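Local coordinates for putative GntR-family transcriptional regulator (Bordetella bronchiseptica RB50, PDB 3CNV), which probably regulates transcription by sensing a small effector molecule through its ligand-binding UTRA domain, at residues S99-D104 with Y136-R141; V131-Y136 with E144-L149; A38-A43 with D140-V145. All blocks are in the same frame, centred on the assembly; numbering follows the deposited sequence.

Interaction 1 (S99-D104 with Y136-R141); sequences SMVRAD and YTYGDR
Arg102 lays its guanidinium over one face of the Tyr136 ring in an offset cation-pi stack, the planes 20° apart and CZ 4.1 Å from the ring centroid. CG of Arg102 is anti to the backbone N (chi1 -168°), and a bend at chi3 (91°) sets NE. NH2 sits nearest, 3.3 Å from Tyr136 CE2. Carboxylates at the guanidinium edge fix its rotation: NE and NH2 grip Asp104 side-on, one nitrogen to each oxygen (NE to OD1 2.8 Å), and NH1 forms a salt bridge of 2.5 Å to Asp140 OD1. Arginine suits this place because its flat face can meet a ring while its in-plane N-H groups meet acids. A water joins Tyr136 OH to Asp104 OD2, and Ser160 of a second subunit is hydrogen-bonded to Asp104 OD1. The backbones are joined as well: Tyr136 O accepts from Val101 N (2.9 Å) and Tyr136 N donates to Arg102 O (2.8 Å). The solvent side is looser: Tyr138 is exposed on the turn, and although Val101 CG1 lies over its ring face, the modelled closeness is doubtful. Val101 and Arg102 both face Tyr136, a classic beta bulge where strand 102-111 joins the antiparallel UTRA sheet.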
ATOM      1  N   SER C  99     -16.687  -9.768   2.266  1.00 17.36           N
ATOM      2  CA  SER C  99     -15.733  -9.084   1.383  1.00 18.68           C
ATOM      3  C   SER C  99     -14.699  -8.399   2.220  1.00 17.15           C
ATOM      4  O   SER C  99     -15.016  -7.637   3.110  1.00 16.58           O
ATOM      5  CB  SER C  99     -16.332  -7.952   0.534  1.00 19.62           C
ATOM      6  OG  SER C  99     -17.410  -8.380  -0.245  1.00 27.26           O
HETATM    7  N   MSE C 100     -13.459  -8.721   1.928  1.00 15.75           N
HETATM    8  CA  MSE C 100     -12.317  -8.148   2.665  1.00 14.73           C
HETATM    9  C   MSE C 100     -11.901  -6.777   2.092  1.00 16.39           C
HETATM   10  O   MSE C 100     -11.647  -6.585   0.864  1.00 15.97           O
HETATM   11  CB  MSE C 100     -11.150  -9.103   2.637  1.00 15.43           C
HETATM   12  CG  MSE C 100     -11.457 -10.548   2.925  1.00 17.36           C
HETATM   13 SE   MSE C 100     -12.274 -10.759   4.695  1.00 20.10          SE
HETATM   14  CE  MSE C 100     -12.428 -12.767   4.624  1.00 14.47           C
ATOM     15  N   VAL C 101     -11.793  -5.810   2.988  1.00 16.12           N
ATOM     16  CA  VAL C 101     -11.375  -4.477   2.640  1.00 17.57           C
ATOM     17  C   VAL C 101      -9.907  -4.214   2.931  1.00 19.69           C
ATOM     18  O   VAL C 101      -9.279  -3.374   2.286  1.00 22.70           O
ATOM     19  CB  VAL C 101     -12.281  -3.414   3.387  1.00 19.39           C
ATOM     20  CG1 VAL C 101     -13.718  -3.720   3.114  1.00 19.02           C
ATOM     21  CG2 VAL C 101     -12.038  -3.460   4.854  1.00 18.96           C
ATOM     22  N   ARG C 102      -9.346  -4.963   3.871  1.00 19.00           N
ATOM     23  CA  ARG C 102      -7.959  -4.812   4.278  1.00 19.87           C
ATOM     24  C   ARG C 102      -7.403  -6.113   4.750  1.00 17.46           C
ATOM     25  O   ARG C 102      -8.116  -6.932   5.329  1.00 18.73           O
ATOM     26  CB  ARG C 102      -7.847  -3.821   5.521  1.00 18.71           C
ATOM     27  CG  ARG C 102      -6.398  -3.380   5.808  1.00 24.74           C
ATOM     28  CD  ARG C 102      -6.304  -2.441   7.053  1.00 25.91           C
ATOM     29  NE  ARG C 102      -6.087  -3.097   8.350  1.00 24.31           N
ATOM     30  CZ  ARG C 102      -7.013  -3.110   9.295  1.00 28.69           C
ATOM     31  NH1 ARG C 102      -8.171  -2.525   9.063  1.00 30.64           N
ATOM     32  NH2 ARG C 102      -6.797  -3.658  10.476  1.00 27.41           N
ATOM     33  N   ALA C 103      -6.098  -6.212   4.671  1.00 15.45           N
ATOM     34  CA  ALA C 103      -5.338  -7.320   5.302  1.00 15.06           C
ATOM     35  C   ALA C 103      -4.080  -6.804   5.993  1.00 15.51           C
ATOM     36  O   ALA C 103      -3.382  -5.933   5.471  1.00 15.50           O
ATOM     37  CB  ALA C 103      -4.967  -8.419   4.344  1.00 14.70           C
ATOM     38  N   ASP C 104      -3.800  -7.289   7.197  1.00 15.32           N
ATOM     39  CA  ASP C 104      -2.579  -6.885   7.902  1.00 15.58           C
ATOM     40  C   ASP C 104      -1.716  -8.175   7.910  1.00 15.89           C
ATOM     41  O   ASP C 104      -2.195  -9.242   8.259  1.00 15.16           O
ATOM     42  CB  ASP C 104      -2.831  -6.436   9.314  1.00 18.23           C
ATOM     43  CG  ASP C 104      -3.603  -5.107   9.421  1.00 23.14           C
ATOM     44  OD1 ASP C 104      -3.576  -4.260   8.451  1.00 30.11           O
ATOM     45  OD2 ASP C 104      -4.224  -4.902  10.523  1.00 28.22           O
ATOM     46  N   TYR C 136      -9.748  -8.348   7.136  1.00 13.41           N
ATOM     47  CA  TYR C 136     -10.820  -7.581   7.752  1.00 12.90           C
ATOM     48  C   TYR C 136     -11.924  -7.244   6.754  1.00 14.39           C
ATOM     49  O   TYR C 136     -11.686  -6.994   5.588  1.00 13.87           O
ATOM     50  CB  TYR C 136     -10.274  -6.267   8.395  1.00 13.74           C
ATOM     51  CG  TYR C 136      -9.283  -6.480   9.514  1.00 14.04           C
ATOM     52  CD1 TYR C 136      -9.690  -6.467  10.818  1.00 12.67           C
ATOM     53  CD2 TYR C 136      -7.940  -6.724   9.256  1.00 13.33           C
ATOM     54  CE1 TYR C 136      -8.794  -6.724  11.853  1.00 18.78           C
ATOM     55  CE2 TYR C 136      -7.026  -6.949  10.297  1.00 12.11           C
ATOM     56  CZ  TYR C 136      -7.477  -6.991  11.570  1.00 17.50           C
ATOM     57  OH  TYR C 136      -6.636  -7.245  12.643  1.00 24.23           O
ATOM     58  N   THR C 137     -13.143  -7.276   7.240  1.00 14.87           N
ATOM     59  CA  THR C 137     -14.262  -6.755   6.506  1.00 17.74           C
ATOM     60  C   THR C 137     -14.470  -5.341   7.031  1.00 20.10           C
ATOM     61  O   THR C 137     -13.773  -4.863   7.944  1.00 22.00           O
ATOM     62  CB  THR C 137     -15.580  -7.614   6.673  1.00 18.33           C
ATOM     63  OG1 THR C 137     -16.056  -7.602   8.043  1.00 19.35           O
ATOM     64  CG2 THR C 137     -15.354  -9.044   6.297  1.00 20.74           C
ATOM     65  N   TYR C 138     -15.434  -4.683   6.454  1.00 22.53           N
ATOM     66  CA  TYR C 138     -15.956  -3.384   7.003  1.00 24.47           C
ATOM     67  C   TYR C 138     -16.088  -3.231   8.543  1.00 24.32           C
ATOM     68  O   TYR C 138     -16.559  -4.085   9.273  1.00 24.16           O
ATOM     69  CB  TYR C 138     -17.244  -3.005   6.208  1.00 25.14           C
ATOM     70  CG  TYR C 138     -16.846  -2.621   4.754  1.00 31.65           C
ATOM     71  CD1 TYR C 138     -16.227  -1.378   4.473  1.00 39.26           C
ATOM     72  CD2 TYR C 138     -17.045  -3.479   3.691  1.00 37.88           C
ATOM     73  CE1 TYR C 138     -15.825  -1.016   3.167  1.00 40.77           C
ATOM     74  CE2 TYR C 138     -16.631  -3.135   2.366  1.00 40.62           C
ATOM     75  CZ  TYR C 138     -16.020  -1.898   2.115  1.00 41.39           C
ATOM     76  OH  TYR C 138     -15.589  -1.523   0.840  1.00 40.53           O
ATOM     77  N   GLY C 139     -15.640  -2.090   9.009  1.00 24.88           N
ATOM     78  CA  GLY C 139     -15.765  -1.778  10.410  1.00 25.18           C
ATOM     79  C   GLY C 139     -14.639  -2.401  11.188  1.00 25.42           C
ATOM     80  O   GLY C 139     -14.730  -2.544  12.403  1.00 27.89           O
ATOM     81  N   ASP C 140     -13.592  -2.791  10.479  1.00 25.12           N
ATOM     82  CA  ASP C 140     -12.382  -3.416  11.095  1.00 24.92           C
ATOM     83  C   ASP C 140     -12.679  -4.731  11.820  1.00 23.36           C
ATOM     84  O   ASP C 140     -12.163  -5.022  12.954  1.00 23.18           O
ATOM     85  CB  ASP C 140     -11.701  -2.430  12.069  1.00 26.26           C
ATOM     86  CG  ASP C 140     -10.889  -1.403  11.335  1.00 27.91           C
ATOM     87  OD1 ASP C 140     -10.161  -1.816  10.404  1.00 30.82           O
ATOM     88  OD2 ASP C 140     -11.017  -0.211  11.654  1.00 31.39           O
ATOM     89  N   ARG C 141     -13.620  -5.459  11.234  1.00 20.62           N
ATOM     90  CA  ARG C 141     -14.028  -6.756  11.790  1.00 19.39           C
ATOM     91  C   ARG C 141     -13.150  -7.850  11.225  1.00 16.24           C
ATOM     92  O   ARG C 141     -13.148  -8.039  10.029  1.00 15.06           O
ATOM     93  CB  ARG C 141     -15.459  -7.066  11.462  1.00 20.11           C
ATOM     94  CG  ARG C 141     -16.387  -6.196  12.234  1.00 24.24           C
ATOM     95  CD  ARG C 141     -17.826  -6.407  11.811  1.00 30.38           C
ATOM     96  NE  ARG C 141     -18.716  -5.710  12.738  1.00 35.09           N
ATOM     97  CZ  ARG C 141     -18.937  -4.394  12.774  1.00 38.74           C
ATOM     98  NH1 ARG C 141     -18.371  -3.575  11.893  1.00 38.99           N
ATOM     99  NH2 ARG C 141     -19.770  -3.903  13.686  1.00 38.76           N
TER
HETATM  100  O   HOH W   1      -4.089  -6.789  12.588  1.00 28.93           O

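Interaction 2 (V131-Y136 with E144-L149); sequences VDRISY and EVRRGL
Arg133 and Arg146 face each other across two antiparallel strands, their side chains side by side and pointing the same way. Each has CG anti to its backbone N (chi1 -176° for Arg133), and the guanidinium planes are turned 46° apart. Arg133 NH1 lies over one face of the Arg146 guanidinium, whose NH1, 3.7 Å from it, sits at the edge of the Arg133 group. Two like charges so close would repel, and nearby acids probably offset this: Glu105 forms a salt bridge with Arg133, and Glu144 OE2 takes both NE and NH2 of Arg146, the latter at 2.7 Å on its syn lone pair. The other carboxylate oxygen, Glu144 OE1, accepts from Ser135 OG (3.1 Å), nearly in line with its C-O bond, and also from Tyr89 OH. The buried glutamate thus has both oxygens satisfied, and serine suits its place because its short side chain carries the hydroxyl close to the backbone.

The opposite face carries Asp132, Ile134, Val145 and Arg147. Asp132 OD1 rests on the aliphatic stem of Arg147, 3.0 Å from CG, with carboxylate and guanidinium planes 83° apart; their charged ends go to other partners, Arg108 and Asp65 respectively. Ile134 CG1 and Val145 CG2 are 4.4 Å apart, a loose contact; both residues are beta-branched, which suits an extended backbone. Paired backbone bonds hold the strands in register, among them Arg133 N to Arg146 O (2.7 Å) and Gly148 N to Val131 O (2.8 Å).

A bound citrate, probably from the crystallisation liquor, accepts from Arg146 NH1, which is consistent with a ligand pocket on this arginine-bearing face. The hairpin lies inside the six-stranded sheet: strand 102-111 adjoins 127-137, strand 59-69 adjoins 141-150, and Tyr89 approaches from helix 88-96.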
ATOM      1  N   VAL C 131       3.999 -15.871   5.490  1.00 15.95           N
ATOM      2  CA  VAL C 131       3.095 -14.715   5.431  1.00 14.23           C
ATOM      3  C   VAL C 131       1.927 -15.004   6.406  1.00 15.29           C
ATOM      4  O   VAL C 131       1.037 -15.815   6.152  1.00 14.75           O
ATOM      5  CB  VAL C 131       2.548 -14.423   3.999  1.00 15.81           C
ATOM      6  CG1 VAL C 131       1.647 -13.136   4.004  1.00 12.70           C
ATOM      7  CG2 VAL C 131       3.725 -14.279   2.916  1.00 15.40           C
ATOM      8  N   ASP C 132       1.944 -14.341   7.550  1.00 15.01           N
ATOM      9  CA  ASP C 132       0.836 -14.434   8.492  1.00 16.25           C
ATOM     10  C   ASP C 132      -0.141 -13.256   8.305  1.00 15.99           C
ATOM     11  O   ASP C 132       0.223 -12.110   8.519  1.00 18.64           O
ATOM     12  CB  ASP C 132       1.382 -14.440   9.946  1.00 17.68           C
ATOM     13  CG  ASP C 132       2.058 -15.767  10.319  1.00 22.13           C
ATOM     14  OD1 ASP C 132       1.513 -16.840   9.975  1.00 28.72           O
ATOM     15  OD2 ASP C 132       3.168 -15.746  10.910  1.00 27.69           O
ATOM     16  N   ARG C 133      -1.378 -13.552   7.937  1.00 13.64           N
ATOM     17  CA  ARG C 133      -2.376 -12.532   7.553  1.00 13.20           C
ATOM     18  C   ARG C 133      -3.603 -12.554   8.474  1.00 12.73           C
ATOM     19  O   ARG C 133      -4.122 -13.624   8.833  1.00 15.37           O
ATOM     20  CB  ARG C 133      -2.828 -12.825   6.121  1.00 11.05           C
ATOM     21  CG  ARG C 133      -3.788 -11.793   5.534  1.00 15.76           C
ATOM     22  CD  ARG C 133      -4.325 -12.143   4.190  1.00 13.72           C
ATOM     23  NE  ARG C 133      -3.247 -12.358   3.244  1.00 19.17           N
ATOM     24  CZ  ARG C 133      -3.240 -13.133   2.172  1.00 15.76           C
ATOM     25  NH1 ARG C 133      -4.273 -13.848   1.838  1.00 16.98           N
ATOM     26  NH2 ARG C 133      -2.146 -13.175   1.441  1.00 19.01           N
ATOM     27  N   ILE C 134      -4.070 -11.386   8.843  1.00 12.93           N
ATOM     28  CA  ILE C 134      -5.438 -11.241   9.310  1.00 12.53           C
ATOM     29  C   ILE C 134      -6.173 -10.337   8.349  1.00 13.53           C
ATOM     30  O   ILE C 134      -5.697  -9.273   8.068  1.00 14.88           O
ATOM     31  CB  ILE C 134      -5.487 -10.649  10.740  1.00 13.61           C
ATOM     32  CG1 ILE C 134      -4.559 -11.414  11.687  1.00 12.15           C
ATOM     33  CG2 ILE C 134      -6.930 -10.562  11.226  1.00 12.68           C
ATOM     34  CD1 ILE C 134      -4.329 -10.658  13.104  1.00 14.66           C
ATOM     35  N   SER C 135      -7.340 -10.782   7.872  1.00 12.91           N
ATOM     36  CA  SER C 135      -8.149 -10.057   6.892  1.00 13.17           C
ATOM     37  C   SER C 135      -9.383  -9.537   7.566  1.00 12.69           C
ATOM     38  O   SER C 135      -9.999 -10.176   8.453  1.00 11.65           O
ATOM     39  CB  SER C 135      -8.614 -10.972   5.733  1.00 12.88           C
ATOM     40  OG  SER C 135      -7.507 -11.561   5.203  1.00 14.95           O
ATOM     41  N   TYR C 136      -9.748  -8.348   7.136  1.00 13.41           N
ATOM     42  CA  TYR C 136     -10.820  -7.581   7.752  1.00 12.90           C
ATOM     43  C   TYR C 136     -11.924  -7.244   6.754  1.00 14.39           C
ATOM     44  O   TYR C 136     -11.686  -6.994   5.588  1.00 13.87           O
ATOM     45  CB  TYR C 136     -10.274  -6.267   8.395  1.00 13.74           C
ATOM     46  CG  TYR C 136      -9.283  -6.480   9.514  1.00 14.04           C
ATOM     47  CD1 TYR C 136      -9.690  -6.467  10.818  1.00 12.67           C
ATOM     48  CD2 TYR C 136      -7.940  -6.724   9.256  1.00 13.33           C
ATOM     49  CE1 TYR C 136      -8.794  -6.724  11.853  1.00 18.78           C
ATOM     50  CE2 TYR C 136      -7.026  -6.949  10.297  1.00 12.11           C
ATOM     51  CZ  TYR C 136      -7.477  -6.991  11.570  1.00 17.50           C
ATOM     52  OH  TYR C 136      -6.636  -7.245  12.643  1.00 24.23           O
ATOM     53  N   GLU C 144     -10.815 -13.567   8.950  1.00 13.58           N
ATOM     54  CA  GLU C 144      -9.904 -14.636   8.533  1.00 14.16           C
ATOM     55  C   GLU C 144      -8.533 -14.422   9.055  1.00 14.31           C
ATOM     56  O   GLU C 144      -8.004 -13.288   9.051  1.00 12.70           O
ATOM     57  CB  GLU C 144      -9.756 -14.716   6.994  1.00 15.43           C
ATOM     58  CG  GLU C 144      -8.895 -15.890   6.526  1.00 16.42           C
ATOM     59  CD  GLU C 144      -8.342 -15.723   5.103  1.00 20.07           C
ATOM     60  OE1 GLU C 144      -7.894 -14.584   4.773  1.00 20.93           O
ATOM     61  OE2 GLU C 144      -8.365 -16.742   4.354  1.00 19.33           O
ATOM     62  N   VAL C 145      -7.972 -15.559   9.463  1.00 13.96           N
ATOM     63  CA  VAL C 145      -6.568 -15.719   9.767  1.00 14.02           C
ATOM     64  C   VAL C 145      -6.002 -16.683   8.784  1.00 14.35           C
ATOM     65  O   VAL C 145      -6.530 -17.757   8.585  1.00 14.77           O
ATOM     66  CB  VAL C 145      -6.271 -16.237  11.198  1.00 14.77           C
ATOM     67  CG1 VAL C 145      -4.715 -16.506  11.379  1.00 13.83           C
ATOM     68  CG2 VAL C 145      -6.728 -15.238  12.275  1.00 15.68           C
ATOM     69  N   ARG C 146      -4.951 -16.280   8.104  1.00 13.95           N
ATOM     70  CA  ARG C 146      -4.311 -17.199   7.173  1.00 15.31           C
ATOM     71  C   ARG C 146      -2.787 -17.144   7.346  1.00 15.56           C
ATOM     72  O   ARG C 146      -2.198 -16.044   7.382  1.00 17.39           O
ATOM     73  CB  ARG C 146      -4.711 -16.811   5.716  1.00 15.00           C
ATOM     74  CG  ARG C 146      -4.128 -17.726   4.638  1.00 16.12           C
ATOM     75  CD  ARG C 146      -4.499 -17.316   3.201  1.00 15.77           C
ATOM     76  NE  ARG C 146      -5.933 -17.242   2.956  1.00 14.97           N
ATOM     77  CZ  ARG C 146      -6.517 -17.152   1.772  1.00 14.64           C
ATOM     78  NH1 ARG C 146      -5.789 -16.999   0.665  1.00 15.64           N
ATOM     79  NH2 ARG C 146      -7.848 -17.131   1.710  1.00 13.91           N
ATOM     80  N   ARG C 147      -2.165 -18.328   7.496  1.00 14.29           N
ATOM     81  CA  ARG C 147      -0.772 -18.473   7.466  1.00 15.18           C
ATOM     82  C   ARG C 147      -0.331 -19.220   6.230  1.00 14.70           C
ATOM     83  O   ARG C 147      -0.707 -20.391   5.990  1.00 12.84           O
ATOM     84  CB  ARG C 147      -0.232 -19.230   8.652  1.00 17.21           C
ATOM     85  CG  ARG C 147       1.291 -19.390   8.472  1.00 25.25           C
ATOM     86  CD  ARG C 147       1.956 -20.233   9.575  1.00 32.57           C
ATOM     87  NE  ARG C 147       1.061 -21.237  10.143  1.00 41.94           N
ATOM     88  CZ  ARG C 147       0.870 -22.476   9.666  1.00 44.46           C
ATOM     89  NH1 ARG C 147       1.484 -22.893   8.575  1.00 44.25           N
ATOM     90  NH2 ARG C 147       0.038 -23.298  10.304  1.00 47.43           N
ATOM     91  N   GLY C 148       0.449 -18.500   5.422  1.00 13.76           N
ATOM     92  CA  GLY C 148       0.948 -19.043   4.210  1.00 12.19           C
ATOM     93  C   GLY C 148       2.440 -19.352   4.300  1.00 13.95           C
ATOM     94  O   GLY C 148       3.227 -18.635   4.895  1.00 13.21           O
ATOM     95  N   LEU C 149       2.811 -20.424   3.661  1.00 13.46           N
ATOM     96  CA  LEU C 149       4.213 -20.759   3.535  1.00 12.80           C
ATOM     97  C   LEU C 149       4.463 -20.925   2.061  1.00 13.58           C
ATOM     98  O   LEU C 149       3.878 -21.796   1.426  1.00 12.92           O
ATOM     99  CB  LEU C 149       4.576 -22.037   4.340  1.00 13.92           C
ATOM    100  CG  LEU C 149       4.627 -21.951   5.873  1.00 16.44           C
ATOM    101  CD1 LEU C 149       4.464 -23.408   6.379  1.00 16.43           C
ATOM    102  CD2 LEU C 149       5.956 -21.282   6.415  1.00 15.06           C
TER

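Interaction 3 (A38-A43 with D140-V145); sequences ALELRA and DRPMEV
The Schellman motif that ends helix 33-38 sets Ala38, Leu39 and Glu40 against Pro142 and Val145 of strand 141-150. Glu40 leaves the helix with a positive phi of 52°, and its side chain crosses the Pro142 ring at about a right angle. Its CD comes 3.6 Å from Pro142 CG, so the carboxylate end lies against the ring carbons. On the helix side of the same ring, Pro142 CB meets the carbonyl oxygen of Ala38 at 3.4 Å. A proline suits this spot by offering a compact, rigid hydrocarbon surface to the turn.

Further along the strand apolar side chains meet. Val145 CG2 touches both Ala38 CB (3.6 Å) and Leu39 CG (3.8 Å); the methyl of alanine is small enough to let the helix end come this close. Leu39 CG reaches this methyl from a position anti to its own carbonyl carbon (chi1 -73°). The CD2 methyl of Leu39 lies on the strand backbone, 3.4 Å from Glu144 N. One water bridges the two backbones, donating to Leu39 O and to Pro142 O, each at 2.7 Å, and so supplies a polar link between them.

The contact lies beside the six-stranded sheet: Leu39 also packs on Val47 of strand 46-56, Val145 on Trp67 of strand 59-69, and Ala38 and Pro142 both on Ile134 of strand 127-137.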
ATOM      1  N   ALA C  38      -7.048 -13.132  17.525  1.00 18.95           N
ATOM      2  CA  ALA C  38      -6.890 -12.490  16.210  1.00 19.22           C
ATOM      3  C   ALA C  38      -8.259 -12.181  15.576  1.00 18.88           C
ATOM      4  O   ALA C  38      -8.441 -11.170  14.919  1.00 19.50           O
ATOM      5  CB  ALA C  38      -6.014 -13.374  15.264  1.00 18.47           C
ATOM      6  N   LEU C  39      -9.208 -13.075  15.829  1.00 19.65           N
ATOM      7  CA  LEU C  39     -10.579 -13.053  15.248  1.00 18.41           C
ATOM      8  C   LEU C  39     -11.581 -12.388  16.186  1.00 19.04           C
ATOM      9  O   LEU C  39     -12.755 -12.200  15.858  1.00 18.72           O
ATOM     10  CB  LEU C  39     -11.001 -14.483  14.828  1.00 20.27           C
ATOM     11  CG  LEU C  39     -10.344 -15.103  13.580  1.00 17.80           C
ATOM     12  CD1 LEU C  39     -10.743 -16.651  13.292  1.00 18.29           C
ATOM     13  CD2 LEU C  39     -10.549 -14.241  12.287  1.00 17.01           C
ATOM     14  N   GLU C  40     -11.066 -11.919  17.306  1.00 19.08           N
ATOM     15  CA  GLU C  40     -11.868 -11.257  18.339  1.00 19.34           C
ATOM     16  C   GLU C  40     -13.051 -12.134  18.719  1.00 19.04           C
ATOM     17  O   GLU C  40     -14.196 -11.694  18.774  1.00 17.67           O
ATOM     18  CB  GLU C  40     -12.293  -9.844  17.894  1.00 20.03           C
ATOM     19  CG  GLU C  40     -11.042  -8.925  17.696  1.00 22.46           C
ATOM     20  CD  GLU C  40     -11.312  -7.615  16.965  1.00 27.02           C
ATOM     21  OE1 GLU C  40     -12.469  -7.157  16.946  1.00 30.98           O
ATOM     22  OE2 GLU C  40     -10.355  -7.051  16.380  1.00 29.10           O
ATOM     23  N   LEU C  41     -12.765 -13.416  18.943  1.00 18.93           N
ATOM     24  CA  LEU C  41     -13.774 -14.371  19.408  1.00 18.89           C
ATOM     25  C   LEU C  41     -13.733 -14.574  20.928  1.00 20.21           C
ATOM     26  O   LEU C  41     -12.737 -14.312  21.579  1.00 20.53           O
ATOM     27  CB  LEU C  41     -13.610 -15.723  18.746  1.00 20.20           C
ATOM     28  CG  LEU C  41     -13.381 -15.707  17.225  1.00 19.32           C
ATOM     29  CD1 LEU C  41     -13.255 -17.137  16.676  1.00 21.28           C
ATOM     30  CD2 LEU C  41     -14.511 -15.025  16.628  1.00 19.32           C
ATOM     31  N   ARG C  42     -14.842 -15.090  21.451  1.00 19.61           N
ATOM     32  CA  ARG C  42     -14.900 -15.556  22.829  1.00 21.37           C
ATOM     33  C   ARG C  42     -14.108 -16.815  22.902  1.00 19.35           C
ATOM     34  O   ARG C  42     -14.044 -17.549  21.982  1.00 19.01           O
ATOM     35  CB  ARG C  42     -16.342 -15.838  23.331  1.00 21.68           C
ATOM     36  CG  ARG C  42     -17.294 -14.654  23.208  1.00 27.15           C
ATOM     37  CD  ARG C  42     -18.770 -15.016  23.517  1.00 33.49           C
ATOM     38  NE  ARG C  42     -19.647 -14.502  22.454  1.00 39.08           N
ATOM     39  CZ  ARG C  42     -19.920 -15.173  21.326  1.00 41.10           C
ATOM     40  NH1 ARG C  42     -19.455 -16.386  21.165  1.00 41.32           N
ATOM     41  NH2 ARG C  42     -20.703 -14.661  20.385  1.00 41.97           N
ATOM     42  N   ALA C  43     -13.555 -17.068  24.074  1.00 18.75           N
ATOM     43  CA  ALA C  43     -12.865 -18.315  24.328  1.00 18.43           C
ATOM     44  C   ALA C  43     -13.825 -19.450  24.078  1.00 17.71           C
ATOM     45  O   ALA C  43     -14.960 -19.467  24.545  1.00 17.90           O
ATOM     46  CB  ALA C  43     -12.304 -18.369  25.810  1.00 18.26           C
ATOM     47  N   ASP C 140     -13.592  -2.791  10.479  1.00 25.12           N
ATOM     48  CA  ASP C 140     -12.382  -3.416  11.095  1.00 24.92           C
ATOM     49  C   ASP C 140     -12.679  -4.731  11.820  1.00 23.36           C
ATOM     50  O   ASP C 140     -12.163  -5.022  12.954  1.00 23.18           O
ATOM     51  CB  ASP C 140     -11.701  -2.430  12.069  1.00 26.26           C
ATOM     52  CG  ASP C 140     -10.889  -1.403  11.335  1.00 27.91           C
ATOM     53  OD1 ASP C 140     -10.161  -1.816  10.404  1.00 30.82           O
ATOM     54  OD2 ASP C 140     -11.017  -0.211  11.654  1.00 31.39           O
ATOM     55  N   ARG C 141     -13.620  -5.459  11.234  1.00 20.62           N
ATOM     56  CA  ARG C 141     -14.028  -6.756  11.790  1.00 19.39           C
ATOM     57  C   ARG C 141     -13.150  -7.850  11.225  1.00 16.24           C
ATOM     58  O   ARG C 141     -13.148  -8.039  10.029  1.00 15.06           O
ATOM     59  CB  ARG C 141     -15.459  -7.066  11.462  1.00 20.11           C
ATOM     60  CG  ARG C 141     -16.387  -6.196  12.234  1.00 24.24           C
ATOM     61  CD  ARG C 141     -17.826  -6.407  11.811  1.00 30.38           C
ATOM     62  NE  ARG C 141     -18.716  -5.710  12.738  1.00 35.09           N
ATOM     63  CZ  ARG C 141     -18.937  -4.394  12.774  1.00 38.74           C
ATOM     64  NH1 ARG C 141     -18.371  -3.575  11.893  1.00 38.99           N
ATOM     65  NH2 ARG C 141     -19.770  -3.903  13.686  1.00 38.76           N
ATOM     66  N   PRO C 142     -12.401  -8.555  12.072  1.00 14.50           N
ATOM     67  CA  PRO C 142     -11.556  -9.612  11.547  1.00 14.12           C
ATOM     68  C   PRO C 142     -12.382 -10.842  11.181  1.00 13.86           C
ATOM     69  O   PRO C 142     -13.276 -11.232  11.919  1.00 12.93           O
ATOM     70  CB  PRO C 142     -10.561  -9.849  12.685  1.00 13.77           C
ATOM     71  CG  PRO C 142     -11.287  -9.487  13.890  1.00 14.29           C
ATOM     72  CD  PRO C 142     -12.296  -8.462  13.541  1.00 16.71           C
HETATM   73  N   MSE C 143     -12.139 -11.393  10.021  1.00 13.29           N
HETATM   74  CA  MSE C 143     -12.911 -12.530   9.517  1.00 13.82           C
HETATM   75  C   MSE C 143     -12.103 -13.738   9.033  1.00 12.42           C
HETATM   76  O   MSE C 143     -12.663 -14.802   8.695  1.00 13.22           O
HETATM   77  CB  MSE C 143     -13.793 -12.094   8.309  1.00 13.82           C
HETATM   78  CG  MSE C 143     -14.998 -11.274   8.612  1.00 16.50           C
HETATM   79 SE   MSE C 143     -16.176 -11.900  10.063  0.50 17.02          SE
HETATM   80  CE  MSE C 143     -16.716 -13.561   9.270  1.00 23.10           C
ATOM     81  N   GLU C 144     -10.815 -13.567   8.950  1.00 13.58           N
ATOM     82  CA  GLU C 144      -9.904 -14.636   8.533  1.00 14.16           C
ATOM     83  C   GLU C 144      -8.533 -14.422   9.055  1.00 14.31           C
ATOM     84  O   GLU C 144      -8.004 -13.288   9.051  1.00 12.70           O
ATOM     85  CB  GLU C 144      -9.756 -14.716   6.994  1.00 15.43           C
ATOM     86  CG  GLU C 144      -8.895 -15.890   6.526  1.00 16.42           C
ATOM     87  CD  GLU C 144      -8.342 -15.723   5.103  1.00 20.07           C
ATOM     88  OE1 GLU C 144      -7.894 -14.584   4.773  1.00 20.93           O
ATOM     89  OE2 GLU C 144      -8.365 -16.742   4.354  1.00 19.33           O
ATOM     90  N   VAL C 145      -7.972 -15.559   9.463  1.00 13.96           N
ATOM     91  CA  VAL C 145      -6.568 -15.719   9.767  1.00 14.02           C
ATOM     92  C   VAL C 145      -6.002 -16.683   8.784  1.00 14.35           C
ATOM     93  O   VAL C 145      -6.530 -17.757   8.585  1.00 14.77           O
ATOM     94  CB  VAL C 145      -6.271 -16.237  11.198  1.00 14.77           C
ATOM     95  CG1 VAL C 145      -4.715 -16.506  11.379  1.00 13.83           C
ATOM     96  CG2 VAL C 145      -6.728 -15.238  12.275  1.00 15.68           C
TER
HETATM   97  O   HOH W   2     -14.143 -13.101  13.712  1.00 24.13           O

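All three contacts lie within the UTRA domain and meet on the hairpin of strands 127-137 and 141-150, their centres 11 to 12 Å apart. Interaction 2 is the body of that hairpin, nearest the centre of the chain, while interactions 1 and 3 lie about 15 Å out, toward its turn. Along the chain, 38-43 comes first, then 99-104, and both dock onto the later hairpin. Interactions 1 and 2 share Tyr136 and are joined by a probable hydrogen bond from Asp104 N to Ile134 O; interactions 2 and 3 share Glu144 and Val145. The hairpin thus ties a helix end and strand 102-111, which continues the sheet into a second subunit, into one framework.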